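Local coordinates for putative uronate isomerase (Thermotoga maritima, PDB 4NAR), which is of unconfirmed function but has a lactate racemase-type N-terminal domain and may act as a lactate racemase, at residues G27-V32 and R54-R59; L33-D38 and D143-I148; D43-V48 and K83-S88; N222-E227 and A235-E240. All blocks are in the same frame, centred on the assembly; numbering follows the deposited sequence.

Contact 1 (G27-V32 and R54-R59); sequences GKVKKV and RFLLER
The carbonyl oxygen of G27 receives a weak hydrogen bond from the guanidinium of R59, with NH2 3.1 Å from O and an N-H...O angle of only 129°. The carbonyl sits at the edge of the guanidinium, near its plane, although the position of NH2 itself is somewhat doubtful. The R59 chain bends at chi3 (41°), which places NE off the extended path taken by the earlier atoms. V29 adjoins this link: its CG2 is 4.0 Å from R59 O and approaches the guanidinium obliquely, 4.3 Å from NH2. Both segments belong to the beta-alpha-beta unit of strand 31-36, helix 45-58 and strand 63-68, and meet where the loop leading into the first strand lies beside the last residues of the helix. Here L56 divides its two methyls between the valines. CD1 faces CG1 of V29 at 4.4 Å, while CD2 faces CG1 of V32 at 4.3 Å, so a single leucine joins the helix to both the loop and the strand. V23 of helix 12-24 packs against L56 and R59 as well, and F146 of strand 144-150 touches both V32 and L56.

Contact 2 (L33-D38 and D143-I148); sequences LVVHTD and DAIFFI
A144 accepts a hydrogen bond from L33, N to O 3.0 Å, and so begins the parallel pairing of strands 31-36 and 144-150, neighbours within the mixed sheet of the N-terminal part of the chain. The next residue, I145, runs parallel to the L33 side chain, and its CG2 comes 4.1 Å from L33 CD2. F146 then donates its N-H to L33 O (2.8 Å) and accepts from V35 N through its own carbonyl. Its CG stands beside the backbone N, anti to the carbonyl carbon (chi1 -55°). The F146 side chain crosses that of V34 obliquely, CD1 4.1 Å from V34 CG2; L52 and L56 of helix 45-58 pack on the same residue. F147 points to the opposite face, where V35 lies alongside it: CD1 meets V35 CB at 3.7 Å and CE1 meets CG2 at 3.9 Å, while F245 packs edge-to-face with the ring. An alanine here would probably open a gap beside V35 and leave F245 without its aromatic mate. I148 reaches V34 with its CD1, 3.8 Å from V34 CG1, and its N-H goes to V35 O. Next along, a water joins the two backbones, accepting from T37 N and donating to I148 O, the latter at 2.6 Å.

Contact 3 (D43-V48 and K83-S88); sequences DFTHLV and KKLGIS
T45 and K84 form the tight part of this contact, where the first turn of helix 45-58 meets the last turn of helix 78-85. The lysine chain, bent at chi2, chi3 and chi4, crosses T45 obliquely with its CD 3.5 Å from T45 CB. T45 CG2 lies 3.4 Å from K84 O and also touches L85 CD2. The backbones are close here too: H46 sets its CB against K84 O, and its CA makes a CA-H...O contact with L85 O at 3.5 Å. With OG1 beside the backbone N (chi1 -60°), the threonine hydroxyl donates to D43 OD1 over a short 2.5 Å. The backbone N of T45 donates to the same oxygen at 2.9 Å, closing an Asx turn just ahead of the helix, and both donors come from one face above the carboxylate plane. An alanine in place of D43 would probably leave the T45 hydroxyl and N-H without this acceptor and the T37 hydroxyl without its bond to OD2.

The loose part is confined to the exposed H46 ring, which turns away over L47, and to G86, which leaves its helix with positive phi. No direct hydrogen bond crosses between the segments. The opposite charges stay apart, K84 NZ being 4.3 Å from D43 OD1, but a water that accepts from NZ at 3.0 Å also adjoins OD1. As NZ donates to the carbonyls of D38 and R41 too, the ammonium is likely to be steadied by peptide oxygens and water, with the aspartate's charge acting mainly at a distance.

Contact 4 (N222-E227 and A235-E240); sequences NMVYEE and ALYIDE
N222 and Y237 face each other as a hydrogen-bonded pair in the antiparallel beta hairpin of strands 217-227 and 231-240, which lies towards one edge of the mixed sheet. N222 N donates to Y237 O at 2.9 Å, and Y237 N returns a bond to N222 O at 2.8 Å; both are nearly straight, at 174°. The asparagine also rests its CB on the partner carbonyl, 3.6 Å from Y237 O. CG stands anti to the backbone N (chi1 -163°); the amide beyond it turns from the neighbouring strand, and OD1 is bonded to T151. The phenol of Y237 likewise finds its polar partner elsewhere, in E6 of strand 5-6.

V224 pairs with A235 in the same manner. V224 N gives a 2.8 Å bond to A235 O, whereas the return bond, from A235 N to V224 O, is longer at 3.1 Å and more bent. V224 also reaches diagonally to the tyrosine ring, CG2 to CE2 4.4 Å. These four residues share a face on which helix 241-259 packs, through A252, L255 and K251 among others. On the opposite face stands the non-hydrogen-bonded pair of selenomethionine M223 and L236. Their side chains run alongside each other, M223 CG being 3.9 Å from L236 CD2, and that same leucine methyl lies 3.7 Å from N222 N.

From the N terminus, contact 1 closes a short loop between the lead-in to strand 31-36 and the end of helix 45-58. Contact 2 crosses it, starting from the same strand and closing a much longer loop at strand 144-150. Contact 3 falls wholly within that longer loop and also crosses contact 1, since it joins the start of helix 45-58 to the end of helix 78-85. Contact 4 follows in series as a hairpin. Contacts 1, 2 and 4 reach the same mixed sheet, and strand 217-227 of the hairpin lies beside strand 144-150. D43 and F44 of contact 3 pack on M223 of contact 4, while T37 and D38 of contact 2 bond to D43 and K84.

Contact 1 (G27-V32 and R54-R59)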
# COMPACT_ATOMS: atom_id res chain seq x y z
N GLY A 27 -4.47 31.39 -0.21
CA GLY A 27 -5.10 32.67 -0.47
C GLY A 27 -6.62 32.64 -0.45
O GLY A 27 -7.27 33.42 0.26
N LYS A 28 -7.18 31.74 -1.25
CA LYS A 28 -8.63 31.55 -1.31
C LYS A 28 -8.99 30.13 -0.86
O LYS A 28 -8.44 29.16 -1.39
CB LYS A 28 -9.14 31.77 -2.74
CG LYS A 28 -10.60 31.35 -2.95
CD LYS A 28 -10.95 31.28 -4.43
CE LYS A 28 -12.46 31.10 -4.63
NZ LYS A 28 -12.84 30.97 -6.07
N VAL A 29 -9.89 30.01 0.10
CA VAL A 29 -10.43 28.69 0.41
C VAL A 29 -11.92 28.71 0.69
O VAL A 29 -12.35 29.12 1.77
CB VAL A 29 -9.71 28.01 1.59
CG1 VAL A 29 -8.55 27.17 1.08
CG2 VAL A 29 -9.24 29.06 2.60
N LYS A 30 -12.70 28.28 -0.28
CA LYS A 30 -14.09 27.94 -0.01
C LYS A 30 -14.27 26.43 -0.16
O LYS A 30 -14.83 25.79 0.72
CB LYS A 30 -15.08 28.74 -0.86
CG LYS A 30 -14.51 29.28 -2.16
CD LYS A 30 -15.42 30.32 -2.81
CE LYS A 30 -16.64 29.69 -3.48
NZ LYS A 30 -16.89 30.26 -4.84
N LYS A 31 -13.73 25.87 -1.25
CA LYS A 31 -13.82 24.43 -1.56
C LYS A 31 -12.44 23.76 -1.50
O LYS A 31 -11.51 24.14 -2.23
CB LYS A 31 -14.42 24.24 -2.96
CG LYS A 31 -15.89 23.84 -3.02
CD LYS A 31 -16.02 22.56 -3.84
CE LYS A 31 -17.25 22.53 -4.73
NZ LYS A 31 -17.26 21.27 -5.55
N VAL A 32 -12.32 22.74 -0.66
CA VAL A 32 -11.07 22.02 -0.44
C VAL A 32 -11.29 20.50 -0.56
O VAL A 32 -12.36 20.00 -0.24
CB VAL A 32 -10.51 22.39 0.96
CG1 VAL A 32 -10.01 21.17 1.72
CG2 VAL A 32 -9.45 23.47 0.85
N ARG A 54 -9.69 22.51 11.06
CA ARG A 54 -9.95 23.54 12.05
C ARG A 54 -9.47 24.91 11.56
O ARG A 54 -10.23 25.88 11.52
CB ARG A 54 -9.28 23.17 13.36
CG ARG A 54 -10.07 23.57 14.59
CD ARG A 54 -9.53 24.83 15.26
NE ARG A 54 -9.86 24.82 16.68
CZ ARG A 54 -9.07 24.32 17.62
NH1 ARG A 54 -7.89 23.79 17.30
NH2 ARG A 54 -9.46 24.34 18.90
N PHE A 55 -8.19 24.97 11.18
CA PHE A 55 -7.59 26.18 10.64
C PHE A 55 -8.26 26.65 9.37
O PHE A 55 -8.36 27.86 9.12
CB PHE A 55 -6.10 25.95 10.39
CG PHE A 55 -5.31 25.67 11.64
CD1 PHE A 55 -5.67 26.27 12.85
CD2 PHE A 55 -4.23 24.80 11.63
CE1 PHE A 55 -4.95 26.02 14.01
CE2 PHE A 55 -3.51 24.54 12.79
CZ PHE A 55 -3.87 25.15 13.98
N LEU A 56 -8.69 25.71 8.54
CA LEU A 56 -9.43 26.06 7.33
C LEU A 56 -10.76 26.74 7.66
O LEU A 56 -11.17 27.67 6.96
CB LEU A 56 -9.66 24.84 6.45
CG LEU A 56 -8.82 24.68 5.18
CD1 LEU A 56 -7.65 25.66 5.16
CD2 LEU A 56 -8.34 23.25 5.07
N LEU A 57 -11.43 26.26 8.71
CA LEU A 57 -12.67 26.91 9.14
C LEU A 57 -12.43 28.38 9.49
O LEU A 57 -13.18 29.25 9.04
CB LEU A 57 -13.26 26.19 10.34
CG LEU A 57 -14.26 25.07 10.05
CD1 LEU A 57 -14.90 24.60 11.35
CD2 LEU A 57 -15.33 25.54 9.05
N GLU A 58 -11.38 28.64 10.27
CA GLU A 58 -11.05 29.99 10.74
C GLU A 58 -10.77 30.99 9.61
O GLU A 58 -10.90 32.20 9.80
CB GLU A 58 -9.85 29.96 11.71
CG GLU A 58 -10.22 29.54 13.13
CD GLU A 58 -9.02 28.99 13.91
OE1 GLU A 58 -7.86 29.22 13.47
OE2 GLU A 58 -9.25 28.33 14.95
N ARG A 59 -10.39 30.48 8.44
CA ARG A 59 -10.16 31.35 7.29
C ARG A 59 -11.28 31.29 6.25
O ARG A 59 -11.08 31.67 5.09
CB ARG A 59 -8.81 31.04 6.64
CG ARG A 59 -7.66 31.82 7.25
CD ARG A 59 -6.32 31.52 6.56
NE ARG A 59 -6.46 31.42 5.10
CZ ARG A 59 -6.25 32.42 4.25
NH1 ARG A 59 -5.89 33.62 4.70
NH2 ARG A 59 -6.40 32.23 2.94

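Contact 2 (L33-D38 and D143-I148)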
# COMPACT_ATOMS: atom_id res chain seq x y z
N LEU A 33 -10.27 19.77 -1.03
CA LEU A 33 -10.34 18.31 -1.07
C LEU A 33 -9.19 17.70 -0.29
O LEU A 33 -8.01 18.07 -0.48
CB LEU A 33 -10.30 17.80 -2.52
CG LEU A 33 -10.27 16.28 -2.76
CD1 LEU A 33 -11.53 15.60 -2.20
CD2 LEU A 33 -10.12 15.94 -4.24
N VAL A 34 -9.52 16.75 0.59
CA VAL A 34 -8.50 16.01 1.32
C VAL A 34 -8.52 14.55 0.91
O VAL A 34 -9.50 13.83 1.15
CB VAL A 34 -8.64 16.15 2.86
CG1 VAL A 34 -7.58 15.29 3.58
CG2 VAL A 34 -8.52 17.60 3.28
N VAL A 35 -7.43 14.12 0.26
CA VAL A 35 -7.23 12.73 -0.11
C VAL A 35 -6.40 12.06 1.00
O VAL A 35 -5.33 12.56 1.38
CB VAL A 35 -6.53 12.62 -1.50
CG1 VAL A 35 -6.31 11.17 -1.89
CG2 VAL A 35 -7.37 13.33 -2.59
N HIS A 36 -6.91 10.94 1.53
CA HIS A 36 -6.32 10.30 2.71
C HIS A 36 -6.20 8.79 2.54
O HIS A 36 -6.83 8.20 1.65
CB HIS A 36 -7.17 10.59 3.97
CG HIS A 36 -8.61 10.18 3.83
ND1 HIS A 36 -9.07 8.92 4.12
CD2 HIS A 36 -9.69 10.89 3.40
CE1 HIS A 36 -10.37 8.85 3.88
NE2 HIS A 36 -10.77 10.03 3.45
N THR A 37 -5.41 8.17 3.42
CA THR A 37 -5.24 6.72 3.48
C THR A 37 -6.50 6.07 4.06
O THR A 37 -7.38 6.77 4.61
CB THR A 37 -4.00 6.34 4.34
OG1 THR A 37 -4.19 6.80 5.69
CG2 THR A 37 -2.72 6.96 3.77
N ASP A 38 -6.59 4.75 3.96
CA ASP A 38 -7.81 4.06 4.40
C ASP A 38 -7.60 3.32 5.73
O ASP A 38 -6.53 3.45 6.34
CB ASP A 38 -8.37 3.14 3.31
CG ASP A 38 -7.43 2.00 2.97
OD1 ASP A 38 -6.31 1.99 3.54
OD2 ASP A 38 -7.79 1.13 2.13
N ASP A 143 -10.04 24.70 -4.57
CA ASP A 143 -9.04 25.73 -4.41
C ASP A 143 -7.73 25.12 -3.93
O ASP A 143 -6.64 25.65 -4.20
CB ASP A 143 -9.52 26.80 -3.42
CG ASP A 143 -10.71 27.58 -3.95
OD1 ASP A 143 -11.72 27.69 -3.21
OD2 ASP A 143 -10.63 28.09 -5.10
N ALA A 144 -7.83 24.01 -3.21
CA ALA A 144 -6.64 23.29 -2.78
C ALA A 144 -6.97 21.82 -2.59
O ALA A 144 -8.10 21.46 -2.21
CB ALA A 144 -6.08 23.88 -1.49
N ILE A 145 -5.99 20.98 -2.89
CA ILE A 145 -6.11 19.56 -2.67
C ILE A 145 -4.94 19.12 -1.80
O ILE A 145 -3.77 19.36 -2.14
CB ILE A 145 -6.08 18.78 -3.98
CG1 ILE A 145 -7.12 19.35 -4.94
CG2 ILE A 145 -6.34 17.31 -3.71
CD1 ILE A 145 -7.28 18.54 -6.22
N PHE A 146 -5.25 18.48 -0.68
CA PHE A 146 -4.25 18.07 0.29
C PHE A 146 -4.18 16.57 0.29
O PHE A 146 -5.18 15.89 0.54
CB PHE A 146 -4.66 18.56 1.67
CG PHE A 146 -4.92 20.04 1.72
CD1 PHE A 146 -6.21 20.53 1.62
CD2 PHE A 146 -3.86 20.94 1.86
CE1 PHE A 146 -6.45 21.90 1.67
CE2 PHE A 146 -4.09 22.31 1.90
CZ PHE A 146 -5.39 22.79 1.81
N PHE A 147 -3.02 16.03 -0.02
CA PHE A 147 -2.85 14.60 -0.01
C PHE A 147 -2.05 14.22 1.24
O PHE A 147 -0.85 14.49 1.32
CB PHE A 147 -2.07 14.14 -1.25
CG PHE A 147 -2.74 14.47 -2.57
CD1 PHE A 147 -3.44 13.48 -3.27
CD2 PHE A 147 -2.63 15.75 -3.14
CE1 PHE A 147 -4.03 13.77 -4.52
CE2 PHE A 147 -3.22 16.04 -4.37
CZ PHE A 147 -3.92 15.05 -5.06
N ILE A 148 -2.71 13.62 2.23
CA ILE A 148 -2.02 13.15 3.43
C ILE A 148 -1.60 11.70 3.18
O ILE A 148 -2.43 10.77 3.22
CB ILE A 148 -2.92 13.24 4.68
CG1 ILE A 148 -3.54 14.64 4.79
CG2 ILE A 148 -2.12 12.90 5.94
CD1 ILE A 148 -4.59 14.77 5.89
O HOH W 1 -4.19 10.05 5.05

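Contact 3 (D43-V48 and K83-S88)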
# COMPACT_ATOMS: atom_id res chain seq x y z
N ASP A 43 -1.78 5.21 11.08
CA ASP A 43 -0.89 6.37 11.01
C ASP A 43 -1.47 7.50 11.84
O ASP A 43 -2.41 7.29 12.60
CB ASP A 43 -0.68 6.80 9.54
CG ASP A 43 -2.00 7.10 8.79
OD1 ASP A 43 -2.95 7.72 9.37
OD2 ASP A 43 -2.08 6.74 7.59
N PHE A 44 -0.93 8.72 11.68
CA PHE A 44 -1.46 9.84 12.46
C PHE A 44 -2.27 10.87 11.64
O PHE A 44 -2.33 12.07 11.98
CB PHE A 44 -0.36 10.51 13.32
CG PHE A 44 0.83 11.02 12.54
CD1 PHE A 44 0.94 12.37 12.20
CD2 PHE A 44 1.84 10.16 12.15
CE1 PHE A 44 2.05 12.83 11.48
CE2 PHE A 44 2.94 10.62 11.43
CZ PHE A 44 3.05 11.95 11.11
N THR A 45 -2.93 10.38 10.58
CA THR A 45 -3.82 11.21 9.77
C THR A 45 -4.73 12.09 10.62
O THR A 45 -4.86 13.29 10.37
CB THR A 45 -4.72 10.37 8.86
OG1 THR A 45 -3.92 9.58 7.96
CG2 THR A 45 -5.67 11.28 8.08
N HIS A 46 -5.34 11.48 11.64
CA HIS A 46 -6.30 12.17 12.49
C HIS A 46 -5.76 13.47 13.10
O HIS A 46 -6.51 14.45 13.22
CB HIS A 46 -6.86 11.23 13.57
CG HIS A 46 -5.86 10.80 14.60
ND1 HIS A 46 -5.95 11.17 15.93
CD2 HIS A 46 -4.76 10.01 14.50
CE1 HIS A 46 -4.94 10.63 16.60
NE2 HIS A 46 -4.21 9.93 15.77
N LEU A 47 -4.47 13.49 13.45
CA LEU A 47 -3.83 14.71 13.94
C LEU A 47 -3.67 15.74 12.82
O LEU A 47 -3.71 16.94 13.07
CB LEU A 47 -2.45 14.41 14.55
CG LEU A 47 -2.30 13.58 15.84
CD1 LEU A 47 -0.81 13.37 16.16
CD2 LEU A 47 -3.01 14.22 17.03
N VAL A 48 -3.47 15.27 11.60
CA VAL A 48 -3.25 16.19 10.48
C VAL A 48 -4.58 16.73 9.95
O VAL A 48 -4.78 17.95 9.83
CB VAL A 48 -2.50 15.50 9.33
CG1 VAL A 48 -2.18 16.49 8.20
CG2 VAL A 48 -1.22 14.86 9.84
N LYS A 83 -13.11 8.14 12.30
CA LYS A 83 -11.96 7.66 13.04
C LYS A 83 -10.65 8.08 12.36
O LYS A 83 -9.72 8.55 13.02
CB LYS A 83 -12.01 6.13 13.24
CG LYS A 83 -10.70 5.55 13.83
CD LYS A 83 -10.91 4.25 14.60
CE LYS A 83 -11.25 3.06 13.68
NZ LYS A 83 -11.29 1.76 14.43
N LYS A 84 -10.60 7.92 11.05
CA LYS A 84 -9.38 8.22 10.29
C LYS A 84 -9.02 9.71 10.31
O LYS A 84 -7.84 10.09 10.40
CB LYS A 84 -9.53 7.76 8.84
CG LYS A 84 -8.39 8.19 7.93
CD LYS A 84 -7.05 7.72 8.48
CE LYS A 84 -6.45 6.69 7.58
NZ LYS A 84 -6.38 5.37 8.19
N LEU A 85 -10.04 10.56 10.24
CA LEU A 85 -9.80 11.99 10.05
C LEU A 85 -9.83 12.75 11.37
O LEU A 85 -9.25 13.85 11.48
CB LEU A 85 -10.82 12.56 9.07
CG LEU A 85 -10.71 11.92 7.67
CD1 LEU A 85 -11.80 12.41 6.70
CD2 LEU A 85 -9.29 12.15 7.10
N GLY A 86 -10.48 12.16 12.37
CA GLY A 86 -10.76 12.83 13.62
C GLY A 86 -11.76 13.95 13.41
O GLY A 86 -11.73 14.97 14.10
N ILE A 87 -12.65 13.77 12.43
CA ILE A 87 -13.68 14.76 12.12
C ILE A 87 -15.06 14.09 12.16
O ILE A 87 -15.24 12.98 11.66
CB ILE A 87 -13.44 15.37 10.72
CG1 ILE A 87 -12.01 15.92 10.61
CG2 ILE A 87 -14.47 16.47 10.43
CD1 ILE A 87 -11.70 16.61 9.27
N SER A 88 -16.05 14.76 12.77
CA SER A 88 -17.37 14.15 12.91
C SER A 88 -18.16 14.24 11.61
O SER A 88 -18.02 15.20 10.84
CB SER A 88 -18.16 14.83 14.03
OG SER A 88 -19.54 14.52 13.97
O HOH W 2 -4.77 6.19 10.55

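Contact 4 (N222-E227 and A235-E240)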
# COMPACT_ATOMS: atom_id res chain seq x y z
N ASN A 222 3.47 14.36 3.70
CA ASN A 222 4.07 13.03 3.68
C ASN A 222 4.53 12.64 5.10
O ASN A 222 5.51 13.17 5.63
CB ASN A 222 5.23 13.01 2.68
CG ASN A 222 5.66 11.59 2.28
OD1 ASN A 222 5.46 10.62 3.03
ND2 ASN A 222 6.25 11.46 1.09
N MSE A 223 3.80 11.71 5.71
CA MSE A 223 4.06 11.29 7.08
C MSE A 223 5.11 10.19 7.16
O MSE A 223 5.22 9.34 6.27
CB MSE A 223 2.78 10.74 7.69
CG MSE A 223 1.66 11.76 7.91
SE MSE A 223 0.04 10.85 8.49
CE MSE A 223 -0.25 9.65 6.99
N VAL A 224 5.88 10.20 8.24
CA VAL A 224 6.72 9.06 8.60
C VAL A 224 6.52 8.79 10.10
O VAL A 224 6.43 9.73 10.91
CB VAL A 224 8.21 9.30 8.27
CG1 VAL A 224 9.02 8.03 8.47
CG2 VAL A 224 8.37 9.78 6.83
N TYR A 225 6.44 7.52 10.48
CA TYR A 225 6.14 7.17 11.86
C TYR A 225 6.67 5.79 12.22
O TYR A 225 6.99 4.97 11.35
CB TYR A 225 4.62 7.19 12.10
CG TYR A 225 3.89 6.48 10.99
CD1 TYR A 225 3.48 7.19 9.86
CD2 TYR A 225 3.64 5.11 11.04
CE1 TYR A 225 2.83 6.54 8.81
CE2 TYR A 225 2.98 4.46 10.00
CZ TYR A 225 2.58 5.18 8.88
OH TYR A 225 1.93 4.57 7.83
N GLU A 226 6.74 5.53 13.52
CA GLU A 226 7.00 4.20 14.03
C GLU A 226 5.71 3.62 14.59
O GLU A 226 4.80 4.37 14.99
CB GLU A 226 8.05 4.22 15.12
CG GLU A 226 9.43 4.55 14.61
CD GLU A 226 10.27 5.23 15.67
OE1 GLU A 226 9.73 5.53 16.76
OE2 GLU A 226 11.47 5.45 15.41
N GLU A 227 5.64 2.30 14.62
CA GLU A 227 4.55 1.61 15.31
C GLU A 227 5.13 0.60 16.29
O GLU A 227 5.75 -0.39 15.88
CB GLU A 227 3.62 0.92 14.31
CG GLU A 227 2.52 0.15 15.00
CD GLU A 227 1.34 -0.10 14.09
OE1 GLU A 227 1.44 0.23 12.87
OE2 GLU A 227 0.31 -0.63 14.59
N ALA A 235 7.84 12.41 11.51
CA ALA A 235 8.04 13.49 10.54
C ALA A 235 6.80 13.73 9.69
O ALA A 235 6.06 12.79 9.38
CB ALA A 235 9.23 13.20 9.63
N LEU A 236 6.61 14.99 9.31
CA LEU A 236 5.56 15.38 8.38
C LEU A 236 6.22 16.30 7.35
O LEU A 236 6.55 17.46 7.66
CB LEU A 236 4.45 16.14 9.13
CG LEU A 236 2.99 15.96 8.67
CD1 LEU A 236 2.19 17.27 8.81
CD2 LEU A 236 2.87 15.40 7.24
N TYR A 237 6.45 15.79 6.15
CA TYR A 237 7.10 16.59 5.12
C TYR A 237 6.04 17.22 4.22
O TYR A 237 5.37 16.52 3.43
CB TYR A 237 8.09 15.73 4.32
CG TYR A 237 9.21 15.19 5.17
CD1 TYR A 237 9.84 16.00 6.12
CD2 TYR A 237 9.64 13.88 5.04
CE1 TYR A 237 10.87 15.51 6.91
CE2 TYR A 237 10.67 13.38 5.83
CZ TYR A 237 11.29 14.20 6.77
OH TYR A 237 12.32 13.72 7.56
N ILE A 238 5.88 18.53 4.33
CA ILE A 238 4.84 19.25 3.60
C ILE A 238 5.45 19.94 2.39
O ILE A 238 6.44 20.66 2.51
CB ILE A 238 4.16 20.30 4.50
CG1 ILE A 238 3.68 19.65 5.81
CG2 ILE A 238 3.03 21.01 3.75
CD1 ILE A 238 2.80 20.54 6.69
N ASP A 239 4.86 19.74 1.21
CA ASP A 239 5.41 20.33 0.01
C ASP A 239 4.32 20.51 -1.04
O ASP A 239 3.16 20.14 -0.82
CB ASP A 239 6.55 19.46 -0.52
CG ASP A 239 7.53 20.25 -1.38
OD1 ASP A 239 7.12 21.30 -1.95
OD2 ASP A 239 8.69 19.79 -1.51
N GLU A 240 4.67 21.09 -2.19
CA GLU A 240 3.63 21.52 -3.13
C GLU A 240 3.89 21.07 -4.58
O GLU A 240 5.03 21.09 -5.07
CB GLU A 240 3.42 23.05 -3.06
CG GLU A 240 2.39 23.58 -4.08
CD GLU A 240 1.95 25.03 -3.86
OE1 GLU A 240 2.61 25.78 -3.09
OE2 GLU A 240 0.93 25.44 -4.48